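Local coordinates for SusD/RagB family nutrient-binding outer membrane lipoprotein (Bacteroides vulgatus, PDB 4F7A), which probably binds mucin O-glycans at the cell surface as a SusD-like outer membrane lipoprotein, at residues A168-T171 against Y172-G176; T266-S269 against V270-Y274; D481-Q484 against Y485-L488. All blocks are in the same frame, centred on the assembly; numbering follows the deposited sequence. Where two conformers were deposited one is given.

Interaction 1: A168-T171 against Y172-G176; sequences ALDT and YLKEG
Lys174 reaches back one turn to Asp170 at the C-terminal end of helix 151-174. Lys174 CB lies 3.6 Å from Asp170 O, and CG stays over the same carbonyl oxygen. CD and CE then run along the carboxylate, with Lys174 CE 3.3 Å from Asp170 OD2. At the tip, Lys174 NZ forms a salt bridge to Asp170 OD2 at 2.7 Å and uses the syn lone pair of that oxygen. Asp170 has CG anti to its backbone N (chi1 177°), which swings the carboxylate toward the lysine. The two side chains cross at an angle. Asp170 OD1 is held by Tyr231 OH, so both carboxylate oxygens have partners. Beside this pair, Glu175 CG packs 3.3 Å from Thr171 O, and its carboxylate turns to Lys111. Glu175 N also binds Thr171 O, at 2.9 Å. The helix ends at Gly176 in a Schellman motif, with positive phi and Gly176 N bonded to Leu173 O. Leu169 and Leu173 pack on helix 193-210, while Tyr172 stacks with His112 of helix 111-132. The contact thus closes one helix of the TPR-like bundle, with its charged pair on the outer side.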
ATOM      1  N   ALA A 168      12.890  20.639   9.121  1.00 17.12           N
ATOM      2  CA  ALA A 168      14.339  20.355   9.090  1.00 17.29           C
ATOM      3  C   ALA A 168      14.926  20.537   7.676  1.00 17.46           C
ATOM      4  O   ALA A 168      15.962  21.177   7.504  1.00 17.84           O
ATOM      5  CB  ALA A 168      14.619  18.943   9.605  1.00 15.61           C
ATOM      6  N   LEU A 169      14.248  19.990   6.675  1.00 16.64           N
ATOM      7  CA  LEU A 169      14.737  20.068   5.290  1.00 16.45           C
ATOM      8  C   LEU A 169      14.661  21.482   4.743  1.00 17.40           C
ATOM      9  O   LEU A 169      15.566  21.934   4.041  1.00 17.77           O
ATOM     10  CB  LEU A 169      13.976  19.092   4.392  1.00 15.35           C
ATOM     11  CG  LEU A 169      14.391  17.630   4.562  1.00 17.99           C
ATOM     12  CD1 LEU A 169      13.218  16.681   4.409  1.00 12.93           C
ATOM     13  CD2 LEU A 169      15.527  17.239   3.636  1.00 14.61           C
ATOM     14  N   ASP A 170      13.596  22.203   5.088  1.00 18.14           N
ATOM     15  CA  ASP A 170      13.483  23.612   4.695  1.00 18.91           C
ATOM     16  C   ASP A 170      14.568  24.464   5.381  1.00 20.71           C
ATOM     17  O   ASP A 170      15.229  25.288   4.741  1.00 18.42           O
ATOM     18  CB  ASP A 170      12.081  24.125   5.009  1.00 19.55           C
ATOM     19  CG  ASP A 170      11.923  25.593   4.702  1.00 23.28           C
ATOM     20  OD1 ASP A 170      12.113  25.963   3.536  1.00 17.48           O
ATOM     21  OD2 ASP A 170      11.630  26.363   5.630  1.00 24.08           O
ATOM     22  N   THR A 171      14.781  24.250   6.678  1.00 20.51           N
ATOM     23  CA  THR A 171      15.897  24.913   7.361  1.00 22.20           C
ATOM     24  C   THR A 171      17.252  24.589   6.725  1.00 22.03           C
ATOM     25  O   THR A 171      18.087  25.484   6.515  1.00 20.84           O
ATOM     26  CB  THR A 171      15.940  24.560   8.838  1.00 23.60           C
ATOM     27  OG1 THR A 171      14.714  24.970   9.423  1.00 18.24           O
ATOM     28  CG2 THR A 171      17.095  25.296   9.555  1.00 23.68           C
ATOM     29  N   TYR A 172      17.475  23.314   6.418  1.00 20.08           N
ATOM     30  CA  TYR A 172      18.721  22.897   5.781  1.00 20.37           C
ATOM     31  C   TYR A 172      18.955  23.735   4.529  1.00 20.18           C
ATOM     32  O   TYR A 172      20.063  24.216   4.294  1.00 20.17           O
ATOM     33  CB  TYR A 172      18.648  21.409   5.414  1.00 19.63           C
ATOM     34  CG  TYR A 172      19.717  20.914   4.465  1.00 19.59           C
ATOM     35  CD1 TYR A 172      20.956  20.494   4.933  1.00 18.65           C
ATOM     36  CD2 TYR A 172      19.464  20.828   3.098  1.00 21.06           C
ATOM     37  CE1 TYR A 172      21.935  20.018   4.060  1.00 21.87           C
ATOM     38  CE2 TYR A 172      20.427  20.357   2.220  1.00 22.05           C
ATOM     39  CZ  TYR A 172      21.657  19.955   2.704  1.00 21.97           C
ATOM     40  OH  TYR A 172      22.597  19.494   1.819  1.00 22.72           O
ATOM     41  N   LEU A 173      17.908  23.903   3.721  1.00 19.64           N
ATOM     42  CA  LEU A 173      18.041  24.669   2.484  1.00 21.15           C
ATOM     43  C   LEU A 173      18.225  26.155   2.731  1.00 23.59           C
ATOM     44  O   LEU A 173      19.075  26.782   2.087  1.00 21.94           O
ATOM     45  CB  LEU A 173      16.863  24.441   1.558  1.00 21.05           C
ATOM     46  CG  LEU A 173      16.811  23.073   0.850  1.00 17.76           C
ATOM     47  CD1 LEU A 173      15.437  22.941   0.140  1.00 16.43           C
ATOM     48  CD2 LEU A 173      17.991  22.864  -0.155  1.00 19.53           C
ATOM     49  N   LYS A 174      17.442  26.727   3.649  1.00 24.35           N
ATOM     50  CA  LYS A 174      17.560  28.161   3.947  1.00 25.69           C
ATOM     51  C   LYS A 174      18.922  28.520   4.564  1.00 26.72           C
ATOM     52  O   LYS A 174      19.366  29.657   4.436  1.00 26.14           O
ATOM     53  CB  LYS A 174      16.400  28.644   4.841  1.00 28.29           C
ATOM     54  CG  LYS A 174      15.044  28.690   4.119  1.00 29.49           C
ATOM     55  CD  LYS A 174      13.903  28.998   5.073  1.00 40.02           C
ATOM     56  CE  LYS A 174      12.594  29.215   4.298  1.00 46.92           C
ATOM     57  NZ  LYS A 174      11.379  29.053   5.152  1.00 47.29           N
ATOM     58  N   GLU A 175      19.581  27.562   5.219  1.00 24.19           N
ATOM     59  CA  GLU A 175      20.931  27.764   5.757  1.00 26.09           C
ATOM     60  C   GLU A 175      22.022  27.596   4.694  1.00 27.23           C
ATOM     61  O   GLU A 175      23.208  27.663   5.032  1.00 27.52           O
ATOM     62  CB  GLU A 175      21.230  26.770   6.899  1.00 27.27           C
ATOM     63  CG  GLU A 175      20.513  27.033   8.212  1.00 31.04           C
ATOM     64  CD  GLU A 175      20.784  25.947   9.279  1.00 36.89           C
ATOM     65  OE1 GLU A 175      21.286  24.844   8.947  1.00 35.33           O
ATOM     66  OE2 GLU A 175      20.480  26.197  10.460  1.00 35.06           O
ATOM     67  N   GLY A 176      21.644  27.332   3.440  1.00 26.13           N
ATOM     68  CA  GLY A 176      22.614  27.183   2.356  1.00 26.81           C
ATOM     69  C   GLY A 176      23.058  25.750   2.073  1.00 26.12           C
ATOM     70  O   GLY A 176      24.042  25.551   1.390  1.00 26.44           O
TER

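Interaction 2: T266-S269 against V270-Y274; sequences TIAS and VLNGY
Residues 266-269 and 270-274 form one continuous piece of helix 265-273, joined by regular i to i+4 backbone bonds. Val270 N binds Thr266 O at 3.0 Å, and Leu271 N binds Ile267 O with an N-H...O angle of 168°. Asn272 N and Gly273 N continue the series to Ala268 O and Ser269 O. The last of these is the most tilted of the four, with its donor 35° from the carbonyl plane. Tyr274 N adds a further bond, back to Val270 O.

Ile267 and Leu271 make the main side-chain contact. They run alongside one another, both leading away from the helix in the same direction. Ile267 CG1 is 3.6 Å from Leu271 CD1 and 3.8 Å from Leu271 CG. The isoleucine places CG1 anti to its backbone N (chi1 -163°), on the side where the leucine lies. Val270 CG2 sits 3.4 Å from Thr266 O, close against the helix backbone. Asn272 folds back over the preceding turn. Asn272 CB is 3.2 Å from Ala268 O, and Asn272 ND2 comes to 3.0 Å from the same oxygen. ND2 also donates a hydrogen bond to Tyr295 O.

Ile267 touches Trp428, and both Val270 and Leu271 touch Ile429, on helix 416-431. Polar atoms on this buried helix find partners in surrounding segments. Ser269 OG bonds to Thr387 O, and Thr266 OG1 pairs with Phe451 N. The chemistry is therefore divided: aliphatic groups fill the interface with the neighbouring helix, while hydroxyl and amide groups tie the short helix to backbone atoms of other parts of the chain.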
ATOM      1  N   THR A 266     -10.792  -9.864  -9.270  1.00 10.47           N
ATOM      2  CA  THR A 266     -11.353  -8.514  -9.310  1.00  9.94           C
ATOM      3  C   THR A 266     -10.621  -7.642 -10.307  1.00 10.51           C
ATOM      4  O   THR A 266     -11.257  -6.946 -11.051  1.00 11.17           O
ATOM      5  CB  THR A 266     -11.411  -7.789  -7.924  1.00 10.76           C
ATOM      6  OG1 THR A 266     -12.077  -8.625  -6.953  1.00 12.15           O
ATOM      7  CG2 THR A 266     -12.189  -6.491  -8.046  1.00 12.01           C
ATOM      8  N   ILE A 267      -9.292  -7.705 -10.338  1.00 10.42           N
ATOM      9  CA  ILE A 267      -8.532  -6.899 -11.286  1.00  9.37           C
ATOM     10  C   ILE A 267      -8.760  -7.409 -12.724  1.00 10.12           C
ATOM     11  O   ILE A 267      -8.829  -6.596 -13.648  1.00 11.76           O
ATOM     12  CB  ILE A 267      -7.046  -6.737 -10.861  1.00  8.87           C
ATOM     13  CG1 ILE A 267      -6.406  -5.559 -11.627  1.00 12.13           C
ATOM     14  CG2 ILE A 267      -6.222  -8.033 -11.047  1.00 11.68           C
ATOM     15  CD1 ILE A 267      -5.085  -5.033 -10.978  1.00 12.18           C
ATOM     16  N   ALA A 268      -9.004  -8.712 -12.920  1.00 11.24           N
ATOM     17  CA  ALA A 268      -9.401  -9.217 -14.256  1.00 12.23           C
ATOM     18  C   ALA A 268     -10.779  -8.661 -14.665  1.00 12.14           C
ATOM     19  O   ALA A 268     -10.952  -8.211 -15.779  1.00 12.90           O
ATOM     20  CB  ALA A 268      -9.422 -10.726 -14.299  1.00 11.49           C
ATOM     21  N   SER A 269     -11.729  -8.651 -13.736  1.00 10.08           N
ATOM     22  CA  SER A 269     -13.047  -8.069 -13.993  1.00 12.83           C
ATOM     23  C   SER A 269     -12.967  -6.602 -14.431  1.00 13.15           C
ATOM     24  O   SER A 269     -13.573  -6.215 -15.430  1.00 12.37           O
ATOM     25  CB  SER A 269     -13.941  -8.185 -12.756  1.00 12.92           C
ATOM     26  OG  SER A 269     -15.129  -7.452 -12.947  1.00 11.24           O
ATOM     27  N   VAL A 270     -12.211  -5.809 -13.666  1.00 12.73           N
ATOM     28  CA  VAL A 270     -12.072  -4.396 -13.918  1.00 13.85           C
ATOM     29  C   VAL A 270     -11.317  -4.112 -15.222  1.00 12.19           C
ATOM     30  O   VAL A 270     -11.793  -3.372 -16.070  1.00 11.35           O
ATOM     31  CB  VAL A 270     -11.413  -3.670 -12.692  1.00 13.05           C
ATOM     32  CG1 VAL A 270     -11.041  -2.259 -13.039  1.00 10.77           C
ATOM     33  CG2 VAL A 270     -12.349  -3.729 -11.480  1.00 13.49           C
ATOM     34  N   LEU A 271     -10.134  -4.678 -15.377  1.00 11.04           N
ATOM     35  CA  LEU A 271      -9.317  -4.330 -16.509  1.00 12.14           C
ATOM     36  C   LEU A 271      -9.904  -4.865 -17.825  1.00 13.28           C
ATOM     37  O   LEU A 271      -9.829  -4.187 -18.856  1.00 11.43           O
ATOM     38  CB  LEU A 271      -7.882  -4.788 -16.275  1.00 12.31           C
ATOM     39  CG  LEU A 271      -7.098  -4.125 -15.128  1.00 13.08           C
ATOM     40  CD1 LEU A 271      -5.651  -4.709 -15.035  1.00 10.06           C
ATOM     41  CD2 LEU A 271      -7.035  -2.631 -15.261  1.00 15.19           C
ATOM     42  N   ASN A 272     -10.516  -6.052 -17.798  1.00 13.94           N
ATOM     43  CA  ASN A 272     -11.196  -6.557 -19.002  1.00 15.41           C
ATOM     44  C   ASN A 272     -12.401  -5.686 -19.358  1.00 14.41           C
ATOM     45  O   ASN A 272     -12.573  -5.299 -20.507  1.00 12.68           O
ATOM     46  CB  ASN A 272     -11.697  -7.997 -18.834  1.00 16.14           C
ATOM     47  CG  ASN A 272     -10.593  -9.029 -19.009  1.00 23.24           C
ATOM     48  OD1 ASN A 272      -9.850  -8.973 -19.982  1.00 19.71           O
ATOM     49  ND2 ASN A 272     -10.531 -10.014 -18.099  1.00 14.51           N
ATOM     50  N   GLY A 273     -13.257  -5.406 -18.392  1.00 13.46           N
ATOM     51  CA  GLY A 273     -14.480  -4.650 -18.694  1.00 11.94           C
ATOM     52  C   GLY A 273     -14.222  -3.214 -19.140  1.00 13.85           C
ATOM     53  O   GLY A 273     -14.927  -2.687 -19.995  1.00 14.69           O
ATOM     54  N   TYR A 274     -13.204  -2.590 -18.567  1.00 10.86           N
ATOM     55  CA  TYR A 274     -12.795  -1.240 -18.965  1.00 12.73           C
ATOM     56  C   TYR A 274     -11.964  -1.211 -20.259  1.00 14.48           C
ATOM     57  O   TYR A 274     -11.593  -0.141 -20.737  1.00 13.73           O
ATOM     58  CB  TYR A 274     -11.998  -0.593 -17.835  1.00 11.71           C
ATOM     59  CG  TYR A 274     -12.761  -0.162 -16.595  1.00 12.13           C
ATOM     60  CD1 TYR A 274     -14.153  -0.134 -16.556  1.00 11.99           C
ATOM     61  CD2 TYR A 274     -12.078   0.259 -15.460  1.00 12.11           C
ATOM     62  CE1 TYR A 274     -14.826   0.275 -15.421  1.00 12.40           C
ATOM     63  CE2 TYR A 274     -12.734   0.667 -14.324  1.00 13.99           C
ATOM     64  CZ  TYR A 274     -14.125   0.699 -14.321  1.00 14.02           C
ATOM     65  OH  TYR A 274     -14.800   1.139 -13.223  1.00 13.14           O
TER

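Interaction 3: D481-Q484 against Y485-L488; sequences DPEQ and YKNL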
ATOM      1  N   ASP A 481       5.973 -10.852  24.972  1.00 17.72           N
ATOM      2  CA  ASP A 481       5.515  -9.738  25.778  1.00 18.14           C
ATOM      3  C   ASP A 481       3.986  -9.766  25.969  1.00 15.74           C
ATOM      4  O   ASP A 481       3.249  -9.047  25.273  1.00 15.60           O
ATOM      5  CB  ASP A 481       5.999  -8.445  25.135  1.00 16.19           C
ATOM      6  CG  ASP A 481       5.874  -7.246  26.049  1.00 19.85           C
ATOM      7  OD1 ASP A 481       5.195  -7.310  27.106  1.00 18.65           O
ATOM      8  OD2 ASP A 481       6.453  -6.210  25.676  1.00 22.93           O
ATOM      9  N   PRO A 482       3.520 -10.603  26.901  1.00 16.28           N
ATOM     10  CA  PRO A 482       2.088 -10.730  27.123  1.00 17.60           C
ATOM     11  C   PRO A 482       1.440  -9.427  27.633  1.00 19.35           C
ATOM     12  O   PRO A 482       0.317  -9.146  27.235  1.00 19.01           O
ATOM     13  CB  PRO A 482       1.978 -11.880  28.142  1.00 17.60           C
ATOM     14  CG  PRO A 482       3.324 -11.981  28.787  1.00 19.46           C
ATOM     15  CD  PRO A 482       4.274 -11.615  27.667  1.00 17.74           C
ATOM     16  N   GLU A 483       2.137  -8.639  28.466  1.00 19.94           N
ATOM     17  CA  GLU A 483       1.583  -7.350  28.906  0.50 20.24           C
ATOM     18  C   GLU A 483       1.369  -6.432  27.700  1.00 20.21           C
ATOM     19  O   GLU A 483       0.286  -5.844  27.545  1.00 17.29           O
ATOM     20  CB  GLU A 483       2.484  -6.687  29.953  0.50 21.76           C
ATOM     21  CG  GLU A 483       2.003  -5.318  30.445  0.50 24.56           C
ATOM     22  CD  GLU A 483       0.811  -5.405  31.373  0.50 32.01           C
ATOM     23  OE1 GLU A 483       0.348  -6.528  31.656  0.50 30.79           O
ATOM     24  OE2 GLU A 483       0.349  -4.342  31.833  0.50 34.05           O
ATOM     25  N   GLN A 484       2.365  -6.328  26.821  1.00 18.39           N
ATOM     26  CA  GLN A 484       2.179  -5.512  25.629  1.00 17.03           C
ATOM     27  C   GLN A 484       1.010  -5.995  24.763  1.00 16.04           C
ATOM     28  O   GLN A 484       0.258  -5.181  24.224  1.00 14.26           O
ATOM     29  CB  GLN A 484       3.444  -5.450  24.785  1.00 18.38           C
ATOM     30  CG  GLN A 484       3.295  -4.615  23.532  1.00 18.47           C
ATOM     31  CD  GLN A 484       4.619  -4.298  22.936  1.00 23.94           C
ATOM     32  OE1 GLN A 484       5.273  -3.330  23.341  1.00 19.50           O
ATOM     33  NE2 GLN A 484       5.070  -5.150  22.010  1.00 20.04           N
ATOM     34  N   TYR A 485       0.862  -7.308  24.620  1.00 16.83           N
ATOM     35  CA  TYR A 485      -0.256  -7.856  23.851  1.00 15.91           C
ATOM     36  C   TYR A 485      -1.591  -7.406  24.457  1.00 17.43           C
ATOM     37  O   TYR A 485      -2.509  -6.991  23.727  1.00 17.40           O
ATOM     38  CB  TYR A 485      -0.180  -9.372  23.788  1.00 15.87           C
ATOM     39  CG  TYR A 485      -1.337  -9.968  23.051  1.00 19.44           C
ATOM     40  CD1 TYR A 485      -1.486  -9.758  21.682  1.00 16.12           C
ATOM     41  CD2 TYR A 485      -2.314 -10.705  23.720  1.00 19.08           C
ATOM     42  CE1 TYR A 485      -2.574 -10.284  20.988  1.00 16.40           C
ATOM     43  CE2 TYR A 485      -3.421 -11.247  23.019  1.00 21.38           C
ATOM     44  CZ  TYR A 485      -3.535 -11.024  21.650  1.00 21.67           C
ATOM     45  OH  TYR A 485      -4.610 -11.541  20.940  1.00 18.03           O
ATOM     46  N   LYS A 486      -1.700  -7.468  25.783  1.00 18.34           N
ATOM     47  CA  LYS A 486      -2.901  -6.985  26.452  1.00 19.29           C
ATOM     48  C   LYS A 486      -3.131  -5.498  26.131  1.00 18.82           C
ATOM     49  O   LYS A 486      -4.260  -5.089  25.833  1.00 16.09           O
ATOM     50  CB  LYS A 486      -2.817  -7.179  27.961  1.00 22.96           C
ATOM     51  CG  LYS A 486      -4.031  -6.544  28.702  1.00 26.23           C
ATOM     52  CD  LYS A 486      -3.892  -6.583  30.202  1.00 30.66           C
ATOM     53  CE  LYS A 486      -2.730  -5.729  30.716  1.00 29.79           C
ATOM     54  NZ  LYS A 486      -2.723  -5.669  32.220  1.00 39.89           N
ATOM     55  N   ASN A 487      -2.059  -4.700  26.194  1.00 16.21           N
ATOM     56  CA  ASN A 487      -2.160  -3.268  25.870  1.00 17.22           C
ATOM     57  C   ASN A 487      -2.545  -2.959  24.431  1.00 17.10           C
ATOM     58  O   ASN A 487      -3.266  -1.979  24.181  1.00 15.00           O
ATOM     59  CB  ASN A 487      -0.862  -2.533  26.219  1.00 15.35           C
ATOM     60  CG  ASN A 487      -0.605  -2.492  27.706  1.00 23.06           C
ATOM     61  OD1 ASN A 487      -1.543  -2.636  28.504  1.00 19.35           O
ATOM     62  ND2 ASN A 487       0.674  -2.317  28.101  1.00 19.47           N
ATOM     63  N   LEU A 488      -2.053  -3.780  23.499  1.00 15.04           N
ATOM     64  CA  LEU A 488      -2.414  -3.663  22.099  1.00 15.50           C
ATOM     65  C   LEU A 488      -3.909  -3.973  21.914  1.00 15.63           C
ATOM     66  O   LEU A 488      -4.614  -3.244  21.220  1.00 15.23           O
ATOM     67  CB  LEU A 488      -1.571  -4.607  21.243  1.00 14.70           C
ATOM     68  CG  LEU A 488      -0.114  -4.199  21.007  1.00 17.67           C
ATOM     69  CD1 LEU A 488       0.682  -5.406  20.461  1.00 14.51           C
ATOM     70  CD2 LEU A 488      -0.028  -2.991  20.039  1.00 13.29           C
TER
HETATM   71  O   HOH W   1       1.478  -1.772  30.865  1.00 27.62           O
HETATM   72  O   HOH W   2      -1.618  -2.969  31.317  1.00 43.03           O
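Glu483 and Lys486 extend together from the first turns of helix 482-492, three residues apart. The lysine ammonium faces both carboxylate oxygens, with Lys486 NZ 3.2 Å from Glu483 OE1 and 3.4 Å from Glu483 OE2. Both hydrogen bonds are weak, but the pair forms a salt bridge in the conformer of Glu483 described, one of two. Each chain bends to reach it, Glu483 at chi2 (74°) and Lys486 at chi3 (65°). Asn487 crosses Glu483 at a slant, and its amide plane stands 81° from the carboxylate. In the same conformer, a water links Glu483 OE2 to Asn487 ND2. Neither this link nor the salt bridge need be permanent. A second water bridge, to Asn487 OD1, is doubtful.

Gln484 and Leu488 also cross at an angle, with Gln484 CG 4.1 Å from Leu488 CD1. The glutamine amide leads on to Ser147 OG, and its NE2 also donates to a glycerol, probably from the crystallisation liquor. Asp481 is the N-cap. Asp481 OD1 accepts from Gln484 N at 3.0 Å, from above the carboxylate plane.

The Glu483-Lys486 ion pair and the amide of Asn487 sit on the surface side. Leu488 turns inward onto Val148 and Phe473, while Tyr485 packs on helix 475-480 and bonds through OH to Asp496. The cap at Asp481 marks the break between helices 475-480 and 482-492.

The three contacts follow one another along the chain, each within a single helix: 151-174, then 265-273, then 482-492. They share no helix and do not touch. Their centres are about 46 Å apart for interactions 1 and 2, about 41 Å for interactions 1 and 3, and about 43 Å for interactions 2 and 3. Interaction 2 lies on the opposite side of the chain's centre from each of the others. All three belong to the one SusD/RagB family region. Interactions 1 and 2 each reach the C-terminal end of their helix, and interaction 3 covers the start of one; only interaction 2 is mostly buried. They therefore report on separate parts of a largely helical, TPR-like single-chain protein rather than on one common site.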